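Local coordinates for protein dTDP-4-dehydrorhamnose reductase (Yersinia enterocolitica, PDB 5U9C) that probably reduces dTDP-4-dehydro-beta-L-rhamnose with NADPH to give dTDP-L-rhamnose, a step of the pathway that makes this activated sugar, at residues L42-I52 against I81-Q92; L150-G159 against S192-I203. All coordinates share one frame; numbering follows the deposited sequence.

Contact 1 packs helix on helix and contact 2 joins sheet to helix and pairs two short strands, both in one Rossmann-type domain built round a parallel sheet of six strands. Contact 1 joins helices 48-55 and 76-97, about 19 Å from the centre of the chain, whereas contact 2 is buried about 6 Å from that centre, where the chain leaves the sheet after strand 149-154 and helix 196-209 packs against that strand. Their centres are 23 Å apart and their nearest atoms about 8 Å. Contact 1 lies away from the known ligand site. Contact 2 borders it: the side chain of Trp156 is about 7 Å from those of Phe168 and Arg256, which bind (R)-malate in a crystal structure of this protein, though none is bound to this chain.

Contact 1: L42-I52 against I81-Q92; sequences LSVPEAIFSYI and IYNHLATEQIAQ. With IMD (imidazole), chain H.
Leu42 lies against helix 76-97 between Tyr82 and Ala86. Its CB sits over the face of the Tyr82 ring, 4.2 Å from the centroid, a CH-pi contact. CG, set beside the backbone N by a chi1 of -61°, puts CD1 at the carbonyl oxygen of Tyr82 and CD2 3.7 Å from Ala86 CB. The small Ala86 lets Leu42, Pro45 and Ile48 come close. This is neighbouring-helix packing on one side of a Rossmann-type sheet: helix segments 48-52 and 81-92 cross at -35° with axes 8.6 Å apart. Ile48 CG2 meets Ile90 CG1 at 3.7 Å, and Ile52 CD1 touches the same CG1 at 3.9 Å; Ile52 and Ile90 also face strand 59-62, both meeting Ile60, so branched aliphatic chains suit this side. Away from strand 59-62, at Gln89, the contact turns polar. Gln89, bent at chi2 (-61°), sends OE1 to a water 2.7 Å away, which also donates to Pro45 O and accepts from Phe49 N, tying Pro45 and Phe49 to Gln89 of the neighbouring helix. An imidazole, probably from the crystallisation liquor, lies over one face of the Phe49 ring, while Phe49 CE2 approaches Gln92 O at 3.7 Å near the ring plane.

Contact 2: L150-G159 against S192-I203; sequences LIIRAGWMIG and SITSAMQLCNFI
Leu150 CD2 lies loosely against Phe202 CE2 at the end of the contact where strand 150-154 runs nearly antiparallel to helix 196-203, their axes 11.4 Å apart. Two residues on, Ile152 packs against the helix with both its branches: CD1 meets the edge of the Phe202 ring, 3.9 Å from CE2, and Ile203 CG1, while CG2 touches Leu199 CD1. Ala154 is small enough to sit close to Thr194. Gly155 N donates an almost straight bond (167°) to Thr194 OG1, 2.9 Å away; this hydroxyl is also hydrogen-bonded to Phe217 O. Gly155 CA comes within 3.5 Å of Ser192 O in a CA-H...O contact, an approach suited to a residue without a side chain. Here the chain leaves the main Rossmann-type sheet for a small mixed one, 156-158 pairing in parallel with 193-195. Trp156 N donates to Ser192 O at 2.7 Å, and Trp156 O accepts from Thr194 N; the Trp156 indole NE1 is hydrogen-bonded to Glu260, and the ring makes a cation-pi contact with Arg225. Selenomethionine Met157, bent at chi2 and chi3 (83° and 80°), brings SE 3.9 Å from Thr194 CG2 and CE to Leu199 CD2. Ile158 N bonds to Thr194 O, and Ile158 O accepts from Ala196 N at 2.8 Å, beside Ser195, which at the N-cap of helix 196-209 accepts from Gln198 N with its OG.

Contact 1: L42-I52 against I81-Q92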
loop_
_atom_site.group_PDB
_atom_site.type_symbol
_atom_site.label_atom_id
_atom_site.label_comp_id
_atom_site.label_asym_id
_atom_site.label_seq_id
_atom_site.Cartn_x
_atom_site.Cartn_y
_atom_site.Cartn_z
ATOM N N LEU D 42 36.841 4.935 3.235
ATOM C CA LEU D 42 35.548 4.941 2.538
ATOM C C LEU D 42 35.122 6.346 2.134
ATOM O O LEU D 42 34.382 6.492 1.168
ATOM C CB LEU D 42 34.448 4.300 3.378
ATOM C CG LEU D 42 34.642 2.827 3.752
ATOM C CD1 LEU D 42 33.442 2.356 4.553
ATOM C CD2 LEU D 42 34.838 1.945 2.552
ATOM N N SER D 43 35.589 7.368 2.857
ATOM C CA SER D 43 35.253 8.754 2.514
ATOM C C SER D 43 36.113 9.305 1.383
ATOM O O SER D 43 35.935 10.441 1.015
ATOM C CB SER D 43 35.389 9.676 3.728
ATOM O OG SER D 43 36.724 9.680 4.160
ATOM N N VAL D 44 37.069 8.517 0.884
ATOM C CA VAL D 44 37.908 8.910 -0.249
ATOM C C VAL D 44 37.807 7.764 -1.278
ATOM O O VAL D 44 38.791 7.075 -1.562
ATOM C CB VAL D 44 39.379 9.167 0.170
ATOM C CG1 VAL D 44 40.186 9.733 -0.993
ATOM C CG2 VAL D 44 39.445 10.153 1.336
ATOM N N PRO D 45 36.600 7.546 -1.836
ATOM C CA PRO D 45 36.432 6.476 -2.815
ATOM C C PRO D 45 37.306 6.632 -4.060
ATOM O O PRO D 45 37.667 5.638 -4.673
ATOM C CB PRO D 45 34.938 6.558 -3.179
ATOM C CG PRO D 45 34.530 7.935 -2.825
ATOM C CD PRO D 45 35.353 8.300 -1.635
ATOM N N GLU D 46 37.678 7.861 -4.395
ATOM C CA GLU D 46 38.491 8.104 -5.590
ATOM C C GLU D 46 39.918 7.540 -5.569
ATOM O O GLU D 46 40.570 7.496 -6.612
ATOM C CB GLU D 46 38.562 9.598 -5.912
ATOM C CG GLU D 46 39.223 10.479 -4.841
ATOM C CD GLU D 46 38.276 10.979 -3.746
ATOM O OE1 GLU D 46 38.541 12.093 -3.245
ATOM O OE2 GLU D 46 37.263 10.305 -3.412
ATOM N N ALA D 47 40.412 7.133 -4.396
ATOM C CA ALA D 47 41.758 6.575 -4.271
ATOM C C ALA D 47 41.729 5.056 -4.152
ATOM O O ALA D 47 42.775 4.409 -4.163
ATOM C CB ALA D 47 42.470 7.176 -3.061
ATOM N N ILE D 48 40.542 4.483 -4.069
ATOM C CA ILE D 48 40.427 3.045 -3.878
ATOM C C ILE D 48 40.896 2.176 -5.057
ATOM O O ILE D 48 41.643 1.227 -4.845
ATOM C CB ILE D 48 38.994 2.679 -3.467
ATOM C CG1 ILE D 48 38.709 3.289 -2.086
ATOM C CG2 ILE D 48 38.787 1.169 -3.446
ATOM C CD1 ILE D 48 37.301 3.045 -1.579
ATOM N N PHE D 49 40.450 2.486 -6.272
ATOM C CA PHE D 49 40.782 1.676 -7.444
ATOM C C PHE D 49 42.295 1.503 -7.654
ATOM O O PHE D 49 42.776 0.367 -7.809
ATOM C CB PHE D 49 40.114 2.234 -8.701
ATOM C CG PHE D 49 40.308 1.385 -9.924
ATOM C CD1 PHE D 49 41.410 1.584 -10.763
ATOM C CD2 PHE D 49 39.390 0.390 -10.249
ATOM C CE1 PHE D 49 41.586 0.797 -11.890
ATOM C CE2 PHE D 49 39.553 -0.383 -11.382
ATOM C CZ PHE D 49 40.656 -0.196 -12.194
ATOM N N SER D 50 43.041 2.604 -7.641
ATOM C CA SER D 50 44.494 2.526 -7.833
ATOM C C SER D 50 45.156 1.701 -6.751
ATOM O O SER D 50 46.014 0.872 -7.045
ATOM C CB SER D 50 45.134 3.905 -7.870
ATOM O OG SER D 50 44.718 4.595 -9.016
ATOM N N TYR D 51 44.743 1.915 -5.506
ATOM C CA TYR D 51 45.319 1.171 -4.371
ATOM C C TYR D 51 45.069 -0.327 -4.480
ATOM O O TYR D 51 46.010 -1.110 -4.473
ATOM C CB TYR D 51 44.819 1.700 -3.008
ATOM C CG TYR D 51 45.208 0.803 -1.869
ATOM C CD1 TYR D 51 46.540 0.678 -1.468
ATOM C CD2 TYR D 51 44.248 0.050 -1.212
ATOM C CE1 TYR D 51 46.904 -0.188 -0.427
ATOM C CE2 TYR D 51 44.588 -0.812 -0.192
ATOM C CZ TYR D 51 45.903 -0.932 0.203
ATOM O OH TYR D 51 46.182 -1.794 1.226
ATOM N N ILE D 52 43.816 -0.725 -4.620
ATOM C CA ILE D 52 43.522 -2.155 -4.696
ATOM C C ILE D 52 44.136 -2.860 -5.917
ATOM O O ILE D 52 44.700 -3.953 -5.773
ATOM C CB ILE D 52 42.017 -2.427 -4.594
ATOM C CG1 ILE D 52 41.522 -1.940 -3.223
ATOM C CG2 ILE D 52 41.717 -3.912 -4.810
ATOM C CD1 ILE D 52 40.049 -2.191 -2.984
ATOM N N ILE D 81 28.137 7.683 -0.076
ATOM C CA ILE D 81 29.569 7.667 -0.308
ATOM C C ILE D 81 30.257 6.440 0.274
ATOM O O ILE D 81 31.029 5.766 -0.419
ATOM C CB ILE D 81 30.223 8.918 0.280
ATOM C CG1 ILE D 81 29.702 10.166 -0.461
ATOM C CG2 ILE D 81 31.750 8.813 0.173
ATOM C CD1 ILE D 81 30.052 11.484 0.185
ATOM N N TYR D 82 29.944 6.131 1.529
ATOM C CA TYR D 82 30.605 5.034 2.235
ATOM C C TYR D 82 30.172 3.643 1.829
ATOM O O TYR D 82 31.007 2.734 1.775
ATOM C CB TYR D 82 30.368 5.148 3.738
ATOM C CG TYR D 82 31.225 6.150 4.483
ATOM C CD1 TYR D 82 31.341 7.468 4.061
ATOM C CD2 TYR D 82 31.848 5.787 5.680
ATOM C CE1 TYR D 82 32.099 8.401 4.783
ATOM C CE2 TYR D 82 32.610 6.704 6.406
ATOM C CZ TYR D 82 32.730 8.006 5.954
ATOM O OH TYR D 82 33.487 8.907 6.678
ATOM N N ASN D 83 28.880 3.463 1.596
ATOM C CA ASN D 83 28.333 2.129 1.309
ATOM C C ASN D 83 28.111 1.861 -0.154
ATOM O O ASN D 83 28.162 0.696 -0.589
ATOM C CB ASN D 83 27.032 1.912 2.109
ATOM C CG ASN D 83 27.257 2.010 3.616
ATOM O OD1 ASN D 83 28.395 1.904 4.087
ATOM N ND2 ASN D 83 26.180 2.231 4.383
ATOM N N HIS D 84 27.839 2.916 -0.922
ATOM C CA HIS D 84 27.637 2.735 -2.354
ATOM C C HIS D 84 28.846 3.117 -3.193
ATOM O O HIS D 84 29.428 2.260 -3.837
ATOM C CB HIS D 84 26.397 3.457 -2.848
ATOM C CG HIS D 84 26.243 3.423 -4.333
ATOM N ND1 HIS D 84 25.729 4.479 -5.047
ATOM C CD2 HIS D 84 26.642 2.507 -5.249
ATOM C CE1 HIS D 84 25.733 4.179 -6.334
ATOM N NE2 HIS D 84 26.296 2.993 -6.484
ATOM N N LEU D 85 29.231 4.385 -3.188
ATOM C CA LEU D 85 30.337 4.804 -4.040
ATOM C C LEU D 85 31.650 4.067 -3.746
ATOM O O LEU D 85 32.320 3.647 -4.669
ATOM C CB LEU D 85 30.516 6.324 -3.994
ATOM C CG LEU D 85 29.258 7.132 -4.381
ATOM C CD1 LEU D 85 29.616 8.599 -4.370
ATOM C CD2 LEU D 85 28.702 6.760 -5.747
ATOM N N ALA D 86 32.013 3.908 -2.474
ATOM C CA ALA D 86 33.228 3.196 -2.129
ATOM C C ALA D 86 33.157 1.738 -2.601
ATOM O O ALA D 86 34.114 1.225 -3.148
ATOM C CB ALA D 86 33.498 3.264 -0.630
ATOM N N THR D 87 32.007 1.105 -2.413
ATOM C CA THR D 87 31.813 -0.291 -2.779
ATOM C C THR D 87 31.928 -0.451 -4.302
ATOM O O THR D 87 32.471 -1.445 -4.766
ATOM C CB THR D 87 30.459 -0.797 -2.249
ATOM O OG1 THR D 87 30.462 -0.721 -0.823
ATOM C CG2 THR D 87 30.177 -2.242 -2.655
ATOM N N GLU D 88 31.438 0.541 -5.057
ATOM C CA GLU D 88 31.531 0.538 -6.511
ATOM C C GLU D 88 32.992 0.510 -6.955
ATOM O O GLU D 88 33.348 -0.219 -7.875
ATOM C CB GLU D 88 30.821 1.763 -7.094
ATOM C CG GLU D 88 31.033 2.052 -8.590
ATOM C CD GLU D 88 30.444 1.005 -9.528
ATOM O OE1 GLU D 88 29.615 0.184 -9.086
ATOM O OE2 GLU D 88 30.812 1.003 -10.732
ATOM N N GLN D 89 33.835 1.316 -6.321
ATOM C CA GLN D 89 35.266 1.314 -6.664
ATOM C C GLN D 89 35.929 -0.014 -6.300
ATOM O O GLN D 89 36.756 -0.523 -7.048
ATOM C CB GLN D 89 35.974 2.493 -6.021
ATOM C CG GLN D 89 35.449 3.821 -6.552
ATOM C CD GLN D 89 35.671 3.964 -8.028
ATOM O OE1 GLN D 89 36.799 3.864 -8.508
ATOM N NE2 GLN D 89 34.596 4.216 -8.765
ATOM N N ILE D 90 35.560 -0.578 -5.157
ATOM C CA ILE D 90 36.106 -1.871 -4.747
ATOM C C ILE D 90 35.707 -2.956 -5.765
ATOM O O ILE D 90 36.545 -3.776 -6.166
ATOM C CB ILE D 90 35.638 -2.251 -3.324
ATOM C CG1 ILE D 90 36.276 -1.280 -2.311
ATOM C CG2 ILE D 90 36.000 -3.699 -3.003
ATOM C CD1 ILE D 90 35.780 -1.400 -0.892
ATOM N N ALA D 91 34.439 -2.965 -6.173
ATOM C CA ALA D 91 33.960 -3.955 -7.155
ATOM C C ALA D 91 34.664 -3.787 -8.517
ATOM O O ALA D 91 35.033 -4.775 -9.137
ATOM C CB ALA D 91 32.468 -3.848 -7.322
ATOM N N GLN D 92 34.880 -2.540 -8.952
ATOM C CA GLN D 92 35.568 -2.297 -10.215
ATOM C C GLN D 92 37.016 -2.800 -10.117
ATOM O O GLN D 92 37.519 -3.418 -11.052
ATOM C CB GLN D 92 35.527 -0.810 -10.635
ATOM C CG GLN D 92 34.168 -0.310 -11.118
ATOM C CD GLN D 92 33.633 -1.090 -12.313
ATOM O OE1 GLN D 92 34.395 -1.589 -13.145
ATOM N NE2 GLN D 92 32.314 -1.158 -12.425
HETATM N N1 IMD H . 37.783 4.660 -11.531
HETATM C C2 IMD H . 37.272 3.507 -12.022
HETATM N N3 IMD H . 37.988 3.154 -13.115
HETATM C C4 IMD H . 38.947 4.085 -13.312
HETATM C C5 IMD H . 38.817 5.033 -12.318
HETATM O O HOH W 1 38.801 4.730 -7.000
#

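Contact 2: L150-G159 against S192-I203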
loop_
_atom_site.group_PDB
_atom_site.type_symbol
_atom_site.label_atom_id
_atom_site.label_comp_id
_atom_site.label_asym_id
_atom_site.label_seq_id
_atom_site.Cartn_x
_atom_site.Cartn_y
_atom_site.Cartn_z
ATOM N N LEU D 150 30.641 -13.123 -3.682
ATOM C CA LEU D 150 29.775 -13.706 -2.667
ATOM C C LEU D 150 29.213 -12.557 -1.828
ATOM O O LEU D 150 29.972 -11.741 -1.273
ATOM C CB LEU D 150 30.509 -14.703 -1.781
ATOM C CG LEU D 150 29.661 -15.340 -0.665
ATOM C CD1 LEU D 150 28.420 -16.033 -1.214
ATOM C CD2 LEU D 150 30.470 -16.317 0.169
ATOM N N ILE D 151 27.891 -12.480 -1.760
ATOM C CA ILE D 151 27.202 -11.469 -0.964
ATOM C C ILE D 151 26.509 -12.215 0.155
ATOM O O ILE D 151 25.717 -13.146 -0.104
ATOM C CB ILE D 151 26.180 -10.703 -1.809
ATOM C CG1 ILE D 151 26.924 -9.808 -2.804
ATOM C CG2 ILE D 151 25.252 -9.869 -0.921
ATOM C CD1 ILE D 151 26.051 -9.276 -3.923
ATOM N N ILE D 152 26.841 -11.854 1.390
ATOM C CA ILE D 152 26.245 -12.479 2.563
ATOM C C ILE D 152 25.463 -11.429 3.328
ATOM O O ILE D 152 26.005 -10.377 3.711
ATOM C CB ILE D 152 27.280 -13.071 3.508
ATOM C CG1 ILE D 152 28.192 -14.054 2.770
ATOM C CG2 ILE D 152 26.572 -13.748 4.691
ATOM C CD1 ILE D 152 29.283 -14.635 3.649
ATOM N N ARG D 153 24.197 -11.714 3.567
ATOM C CA ARG D 153 23.357 -10.815 4.336
ATOM C C ARG D 153 23.275 -11.348 5.757
ATOM O O ARG D 153 22.880 -12.491 5.983
ATOM C CB ARG D 153 21.962 -10.682 3.721
ATOM C CG ARG D 153 21.946 -10.177 2.284
ATOM C CD ARG D 153 20.527 -9.878 1.812
ATOM N NE ARG D 153 20.461 -9.384 0.446
ATOM C CZ ARG D 153 19.792 -9.927 -0.572
ATOM N NH1 ARG D 153 19.027 -11.012 -0.424
ATOM N NH2 ARG D 153 19.837 -9.326 -1.754
ATOM N N ALA D 154 23.716 -10.519 6.701
ATOM C CA ALA D 154 23.659 -10.823 8.131
ATOM C C ALA D 154 22.543 -9.986 8.749
ATOM O O ALA D 154 22.184 -8.927 8.234
ATOM C CB ALA D 154 24.984 -10.488 8.811
ATOM N N GLY D 155 21.998 -10.477 9.845
ATOM C CA GLY D 155 20.941 -9.795 10.571
ATOM C C GLY D 155 21.562 -8.974 11.698
ATOM O O GLY D 155 22.541 -8.251 11.483
ATOM N N TRP D 156 20.993 -9.075 12.896
ATOM C CA TRP D 156 21.533 -8.356 14.062
ATOM C C TRP D 156 22.800 -9.071 14.550
ATOM O O TRP D 156 22.727 -10.161 15.140
ATOM C CB TRP D 156 20.500 -8.293 15.178
ATOM C CG TRP D 156 19.240 -7.534 14.813
ATOM C CD1 TRP D 156 19.128 -6.509 13.918
ATOM C CD2 TRP D 156 17.975 -7.636 15.465
ATOM N NE1 TRP D 156 17.837 -6.018 13.922
ATOM C CE2 TRP D 156 17.119 -6.681 14.879
ATOM C CE3 TRP D 156 17.469 -8.464 16.456
ATOM C CZ2 TRP D 156 15.790 -6.540 15.264
ATOM C CZ3 TRP D 156 16.140 -8.315 16.840
ATOM C CH2 TRP D 156 15.322 -7.366 16.247
HETATM N N MSE D 157 23.952 -8.469 14.273
HETATM C CA MSE D 157 25.243 -9.082 14.586
HETATM C C MSE D 157 25.555 -9.104 16.072
HETATM O O MSE D 157 25.389 -8.110 16.761
HETATM C CB MSE D 157 26.309 -8.313 13.795
HETATM C CG MSE D 157 27.681 -9.004 13.747
HETATM SE SE MSE D 157 27.702 -10.368 12.323
HETATM C CE MSE D 157 27.991 -9.097 10.845
ATOM N N ILE D 158 25.935 -10.267 16.589
ATOM C CA ILE D 158 26.388 -10.365 17.981
ATOM C C ILE D 158 27.851 -10.853 17.973
ATOM O O ILE D 158 28.212 -11.813 17.258
ATOM C CB ILE D 158 25.484 -11.254 18.863
ATOM C CG1 ILE D 158 25.525 -12.711 18.415
ATOM C CG2 ILE D 158 24.049 -10.729 18.833
ATOM C CD1 ILE D 158 24.691 -13.629 19.279
ATOM N N GLY D 159 28.695 -10.154 18.717
ATOM C CA GLY D 159 30.108 -10.495 18.799
ATOM C C GLY D 159 30.930 -9.390 19.441
ATOM O O GLY D 159 30.455 -8.270 19.578
ATOM N N SER D 192 16.497 -11.193 13.114
ATOM C CA SER D 192 17.214 -12.435 13.311
ATOM C C SER D 192 18.636 -12.103 13.756
ATOM O O SER D 192 19.233 -11.100 13.308
ATOM C CB SER D 192 17.262 -13.220 11.993
ATOM O OG SER D 192 15.957 -13.614 11.575
ATOM N N ILE D 193 19.208 -12.938 14.616
ATOM C CA ILE D 193 20.579 -12.679 15.049
ATOM C C ILE D 193 21.590 -13.475 14.213
ATOM O O ILE D 193 21.306 -14.574 13.728
ATOM C CB ILE D 193 20.809 -12.979 16.553
ATOM C CG1 ILE D 193 20.457 -14.416 16.900
ATOM C CG2 ILE D 193 20.017 -12.009 17.426
ATOM C CD1 ILE D 193 20.740 -14.763 18.347
ATOM N N THR D 194 22.764 -12.892 14.047
ATOM C CA THR D 194 23.880 -13.522 13.368
ATOM C C THR D 194 25.081 -13.499 14.301
ATOM O O THR D 194 25.576 -12.420 14.679
ATOM C CB THR D 194 24.270 -12.779 12.077
ATOM O OG1 THR D 194 23.186 -12.821 11.145
ATOM C CG2 THR D 194 25.504 -13.442 11.420
ATOM N N SER D 195 25.555 -14.684 14.668
ATOM C CA SER D 195 26.766 -14.816 15.483
ATOM C C SER D 195 27.976 -14.483 14.623
ATOM O O SER D 195 28.226 -15.162 13.618
ATOM C CB SER D 195 26.908 -16.251 16.015
ATOM O OG SER D 195 28.239 -16.497 16.458
ATOM N N ALA D 196 28.722 -13.444 14.996
ATOM C CA ALA D 196 29.922 -13.066 14.244
ATOM C C ALA D 196 30.939 -14.223 14.194
ATOM O O ALA D 196 31.565 -14.430 13.158
ATOM C CB ALA D 196 30.568 -11.800 14.808
HETATM N N MSE D 197 31.087 -14.978 15.287
HETATM C CA MSE D 197 32.058 -16.099 15.302
HETATM C C MSE D 197 31.645 -17.207 14.351
HETATM O O MSE D 197 32.503 -17.795 13.685
HETATM C CB MSE D 197 32.334 -16.608 16.725
HETATM C CG MSE D 197 33.379 -17.744 16.778
HETATM SE SE MSE D 197 35.166 -17.264 16.037
HETATM C CE MSE D 197 35.892 -19.091 15.832
ATOM N N GLN D 198 30.351 -17.501 14.256
ATOM C CA GLN D 198 29.882 -18.534 13.307
ATOM C C GLN D 198 30.045 -18.029 11.875
ATOM O O GLN D 198 30.479 -18.778 10.991
ATOM C CB GLN D 198 28.418 -18.928 13.539
ATOM C CG GLN D 198 28.129 -19.670 14.837
ATOM C CD GLN D 198 26.649 -20.060 15.007
ATOM O OE1 GLN D 198 25.725 -19.330 14.586
ATOM N NE2 GLN D 198 26.421 -21.230 15.639
ATOM N N LEU D 199 29.733 -16.748 11.664
ATOM C CA LEU D 199 29.868 -16.138 10.334
ATOM C C LEU D 199 31.348 -16.176 9.906
ATOM O O LEU D 199 31.668 -16.457 8.744
ATOM C CB LEU D 199 29.307 -14.714 10.317
ATOM C CG LEU D 199 29.471 -13.917 9.023
ATOM C CD1 LEU D 199 28.932 -14.707 7.835
ATOM C CD2 LEU D 199 28.781 -12.569 9.141
ATOM N N CYS D 200 32.239 -15.922 10.860
ATOM C CA CYS D 200 33.685 -15.987 10.597
ATOM C C CYS D 200 34.070 -17.390 10.086
ATOM O O CYS D 200 34.704 -17.537 9.062
ATOM C CB CYS D 200 34.471 -15.664 11.874
ATOM S SG CYS D 200 36.259 -15.867 11.721
ATOM N N ASN D 201 33.660 -18.418 10.817
ATOM C CA ASN D 201 33.956 -19.789 10.426
ATOM C C ASN D 201 33.416 -20.097 9.022
ATOM O O ASN D 201 34.090 -20.781 8.239
ATOM C CB ASN D 201 33.395 -20.775 11.453
ATOM C CG ASN D 201 34.083 -20.658 12.821
ATOM O OD1 ASN D 201 35.251 -20.265 12.915
ATOM N ND2 ASN D 201 33.365 -21.018 13.880
ATOM N N PHE D 202 32.214 -19.601 8.723
ATOM C CA PHE D 202 31.610 -19.811 7.418
ATOM C C PHE D 202 32.421 -19.110 6.333
ATOM O O PHE D 202 32.619 -19.666 5.247
ATOM C CB PHE D 202 30.145 -19.350 7.339
ATOM C CG PHE D 202 29.576 -19.469 5.951
ATOM C CD1 PHE D 202 29.101 -20.686 5.493
ATOM C CD2 PHE D 202 29.611 -18.400 5.075
ATOM C CE1 PHE D 202 28.610 -20.818 4.204
ATOM C CE2 PHE D 202 29.148 -18.531 3.777
ATOM C CZ PHE D 202 28.643 -19.733 3.347
ATOM N N ILE D 203 32.886 -17.899 6.634
ATOM C CA ILE D 203 33.671 -17.128 5.690
ATOM C C ILE D 203 34.992 -17.840 5.344
ATOM O O ILE D 203 35.390 -17.846 4.171
ATOM C CB ILE D 203 33.900 -15.698 6.194
ATOM C CG1 ILE D 203 32.578 -14.923 6.105
ATOM C CG2 ILE D 203 34.963 -15.009 5.364
ATOM C CD1 ILE D 203 32.622 -13.536 6.697
HETATM O O HOH W 2 30.012 -14.035 17.910
#